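Local coordinates for protein binary enterotoxin of Clostridium perfringens component a (Clostridium perfringens, PDB 5WTZ) that probably transfers ADP-ribose from NAD to actin, as the enzymatic component of a two-part iota-like enterotoxin, at residues A[247-252]-A[338-343]. Sequence-based numbering, arbitrary orientation.
Sequences NNYLGG and KTFIST. With NAD (nicotinamide-adenine-dinucleotide), chain B.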
loop_
_atom_site.group_PDB
_atom_site.type_symbol
_atom_site.label_atom_id
_atom_site.label_comp_id
_atom_site.label_asym_id
_atom_site.label_seq_id
_atom_site.Cartn_x
_atom_site.Cartn_y
_atom_site.Cartn_z
ATOM N N ASN A 247 3.021 29.270 2.406
ATOM C CA ASN A 247 2.808 29.445 3.842
ATOM C C ASN A 247 1.374 29.852 4.172
ATOM O O ASN A 247 0.783 29.323 5.128
ATOM C CB ASN A 247 3.787 30.479 4.408
ATOM C CG ASN A 247 5.144 29.880 4.740
ATOM O OD1 ASN A 247 5.242 28.722 5.138
ATOM N ND2 ASN A 247 6.195 30.676 4.592
ATOM N N ASN A 248 0.806 30.759 3.378
ATOM C CA ASN A 248 -0.607 31.114 3.530
ATOM C C ASN A 248 -1.520 29.881 3.373
ATOM O O ASN A 248 -2.415 29.659 4.188
ATOM C CB ASN A 248 -1.003 32.193 2.511
ATOM C CG ASN A 248 -2.489 32.537 2.559
ATOM O OD1 ASN A 248 -3.324 31.825 1.998
ATOM N ND2 ASN A 248 -2.822 33.637 3.224
ATOM N N TYR A 249 -1.292 29.094 2.329
ATOM C CA TYR A 249 -2.081 27.879 2.095
ATOM C C TYR A 249 -1.981 26.953 3.297
ATOM O O TYR A 249 -2.998 26.499 3.851
ATOM C CB TYR A 249 -1.612 27.161 0.822
ATOM C CG TYR A 249 -2.248 25.793 0.587
ATOM C CD1 TYR A 249 -1.773 24.649 1.243
ATOM C CD2 TYR A 249 -3.311 25.645 -0.297
ATOM C CE1 TYR A 249 -2.349 23.391 1.024
ATOM C CE2 TYR A 249 -3.884 24.382 -0.536
ATOM C CZ TYR A 249 -3.397 23.269 0.134
ATOM O OH TYR A 249 -3.961 22.025 -0.071
ATOM N N LEU A 250 -0.748 26.692 3.721
ATOM C CA LEU A 250 -0.502 25.687 4.738
ATOM C C LEU A 250 -1.070 26.109 6.088
ATOM O O LEU A 250 -1.518 25.265 6.863
ATOM C CB LEU A 250 0.995 25.401 4.852
ATOM C CG LEU A 250 1.637 24.676 3.664
ATOM C CD1 LEU A 250 3.148 24.670 3.856
ATOM C CD2 LEU A 250 1.075 23.254 3.494
ATOM N N GLY A 251 -1.073 27.408 6.356
ATOM C CA GLY A 251 -1.534 27.925 7.630
ATOM C C GLY A 251 -3.037 28.102 7.727
ATOM O O GLY A 251 -3.534 28.618 8.728
ATOM N N GLY A 252 -3.769 27.678 6.703
ATOM C CA GLY A 252 -5.220 27.779 6.742
ATOM C C GLY A 252 -5.872 28.375 5.502
ATOM O O GLY A 252 -7.101 28.356 5.366
ATOM N N LYS A 338 -9.351 18.584 -8.973
ATOM C CA LYS A 338 -9.206 19.994 -9.317
ATOM C C LYS A 338 -8.388 20.765 -8.278
ATOM O O LYS A 338 -7.825 21.816 -8.571
ATOM C CB LYS A 338 -10.589 20.642 -9.476
ATOM C CG LYS A 338 -11.475 19.957 -10.533
ATOM C CD LYS A 338 -12.839 20.628 -10.648
ATOM C CE LYS A 338 -12.724 21.952 -11.383
ATOM N NZ LYS A 338 -14.045 22.591 -11.625
ATOM N N THR A 339 -8.325 20.227 -7.069
ATOM C CA THR A 339 -7.722 20.910 -5.928
ATOM C C THR A 339 -6.223 20.637 -5.818
ATOM O O THR A 339 -5.723 19.690 -6.433
ATOM C CB THR A 339 -8.406 20.453 -4.613
ATOM O OG1 THR A 339 -8.578 19.032 -4.655
ATOM C CG2 THR A 339 -9.777 21.134 -4.430
ATOM N N PHE A 340 -5.500 21.471 -5.064
ATOM C CA PHE A 340 -4.185 21.077 -4.587
ATOM C C PHE A 340 -4.425 19.921 -3.630
ATOM O O PHE A 340 -5.437 19.897 -2.913
ATOM C CB PHE A 340 -3.431 22.199 -3.852
ATOM C CG PHE A 340 -3.085 23.394 -4.707
ATOM C CD1 PHE A 340 -2.061 23.323 -5.654
ATOM C CD2 PHE A 340 -3.769 24.578 -4.566
ATOM C CE1 PHE A 340 -1.741 24.411 -6.436
ATOM C CE2 PHE A 340 -3.450 25.688 -5.349
ATOM C CZ PHE A 340 -2.437 25.595 -6.299
ATOM N N ILE A 341 -3.490 18.983 -3.587
ATOM C CA ILE A 341 -3.625 17.826 -2.701
ATOM C C ILE A 341 -2.617 17.865 -1.544
ATOM O O ILE A 341 -1.403 17.687 -1.749
ATOM C CB ILE A 341 -3.451 16.491 -3.448
ATOM C CG1 ILE A 341 -4.166 16.529 -4.797
ATOM C CG2 ILE A 341 -3.934 15.330 -2.546
ATOM C CD1 ILE A 341 -3.978 15.240 -5.612
ATOM N N SER A 342 -3.132 18.115 -0.341
ATOM C CA SER A 342 -2.354 18.000 0.891
ATOM C C SER A 342 -2.206 16.526 1.314
ATOM O O SER A 342 -3.180 15.833 1.668
ATOM C CB SER A 342 -2.988 18.822 2.021
ATOM O OG SER A 342 -2.639 20.202 1.917
ATOM N N THR A 343 -0.975 16.044 1.265
ATOM C CA THR A 343 -0.682 14.658 1.646
ATOM C C THR A 343 0.400 14.635 2.706
ATOM O O THR A 343 1.152 15.590 2.855
ATOM C CB THR A 343 -0.209 13.771 0.457
ATOM O OG1 THR A 343 1.176 14.023 0.174
ATOM C CG2 THR A 343 -1.044 14.002 -0.795
HETATM P PA NAD B . -8.594 20.334 2.032
HETATM O O1A NAD B . -8.739 21.738 1.495
HETATM O O2A NAD B . -7.969 19.263 1.190
HETATM O O5B NAD B . -10.036 19.773 2.490
HETATM C C5B NAD B . -11.032 20.590 3.114
HETATM C C4B NAD B . -12.403 19.997 2.848
HETATM O O4B NAD B . -12.634 20.038 1.433
HETATM C C3B NAD B . -12.492 18.539 3.288
HETATM O O3B NAD B . -13.805 18.303 3.822
HETATM C C2B NAD B . -12.293 17.770 1.988
HETATM O O2B NAD B . -12.955 16.502 1.990
HETATM C C1B NAD B . -12.862 18.715 0.936
HETATM N N9A NAD B . -12.131 18.526 -0.334
HETATM C C8A NAD B . -10.806 18.652 -0.530
HETATM N N7A NAD B . -10.487 18.388 -1.828
HETATM C C5A NAD B . -11.626 18.069 -2.455
HETATM C C6A NAD B . -12.012 17.682 -3.827
HETATM N N6A NAD B . -11.076 17.578 -4.796
HETATM N N1A NAD B . -13.319 17.416 -4.068
HETATM C C2A NAD B . -14.256 17.524 -3.109
HETATM N N3A NAD B . -13.975 17.886 -1.842
HETATM C C4A NAD B . -12.700 18.151 -1.471
HETATM O O3 NAD B . -7.753 20.456 3.392
HETATM P PN NAD B . -7.572 19.384 4.577
HETATM O O1N NAD B . -6.805 18.203 4.023
HETATM O O2N NAD B . -8.907 19.199 5.259
HETATM O O5D NAD B . -6.635 20.253 5.554
HETATM C C5D NAD B . -5.414 20.837 5.102
HETATM C C4D NAD B . -4.597 21.264 6.308
HETATM O O4D NAD B . -4.044 20.107 6.939
HETATM C C3D NAD B . -3.400 22.083 5.866
HETATM O O3D NAD B . -2.983 22.882 6.988
HETATM C C2D NAD B . -2.353 21.031 5.570
HETATM O O2D NAD B . -1.027 21.545 5.734
HETATM C C1D NAD B . -2.687 19.913 6.560
HETATM N N1N NAD B . -2.527 18.554 6.003
HETATM C C2N NAD B . -3.584 17.727 5.878
HETATM C C3N NAD B . -3.420 16.441 5.351
HETATM C C7N NAD B . -4.577 15.491 5.206
HETATM O O7N NAD B . -5.739 15.893 5.071
HETATM N N7N NAD B . -4.278 14.204 5.266
HETATM C C4N NAD B . -2.163 15.990 4.964
HETATM C C5N NAD B . -1.094 16.861 5.100
HETATM C C6N NAD B . -1.309 18.138 5.624
#
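The phenol end of Y249 overlaps F340 and S342, reaching from helix 240-263 to the strand that begins at I341. Its CG stands anti to the backbone N (chi1 173°), which turns the ring toward 338-343; the long phenol bridges the 9.8 Å between the CA atoms of Y249 and F340. S342 OG lies at the edge of the Y249 ring, near its plane, and accepts a 3.0 Å hydrogen bond from Y249 OH. Serine suits this spot because its small hydroxyl can serve two partners: S342 OG is also bonded to E384 OE2, while N258 ND2 bonds Y249 OH, so a polar chain through the buried Y249 and S342 runs from the helix to a glutamate that binds NAD through its other oxygen. S342 and T343 are the first two residues of the Ser-Thr-Ser/Thr motif of the ADP-ribosyltransferase fold, on strand 341-344, beside the nicotinamide: S342 O lies 3.5 Å from NAD C4N. F340 CB is 4.0 Å from Y249 CE2, and its apolar ring suits a site lined by I257, L261, I282 and L286, with H389 edge-to-face. The Y249 and F340 ring planes are steeply inclined, at 82°, and I282 touches both side chains. Flanking residues hold the dinucleotide at separate points. L250, beside Y249 on the helix, accepts a bond from O3D of the nicotinamide ribose through its backbone O (2.8 Å), and T339 OG1 accepts one from the adenine amino group N6A at 2.9 Å.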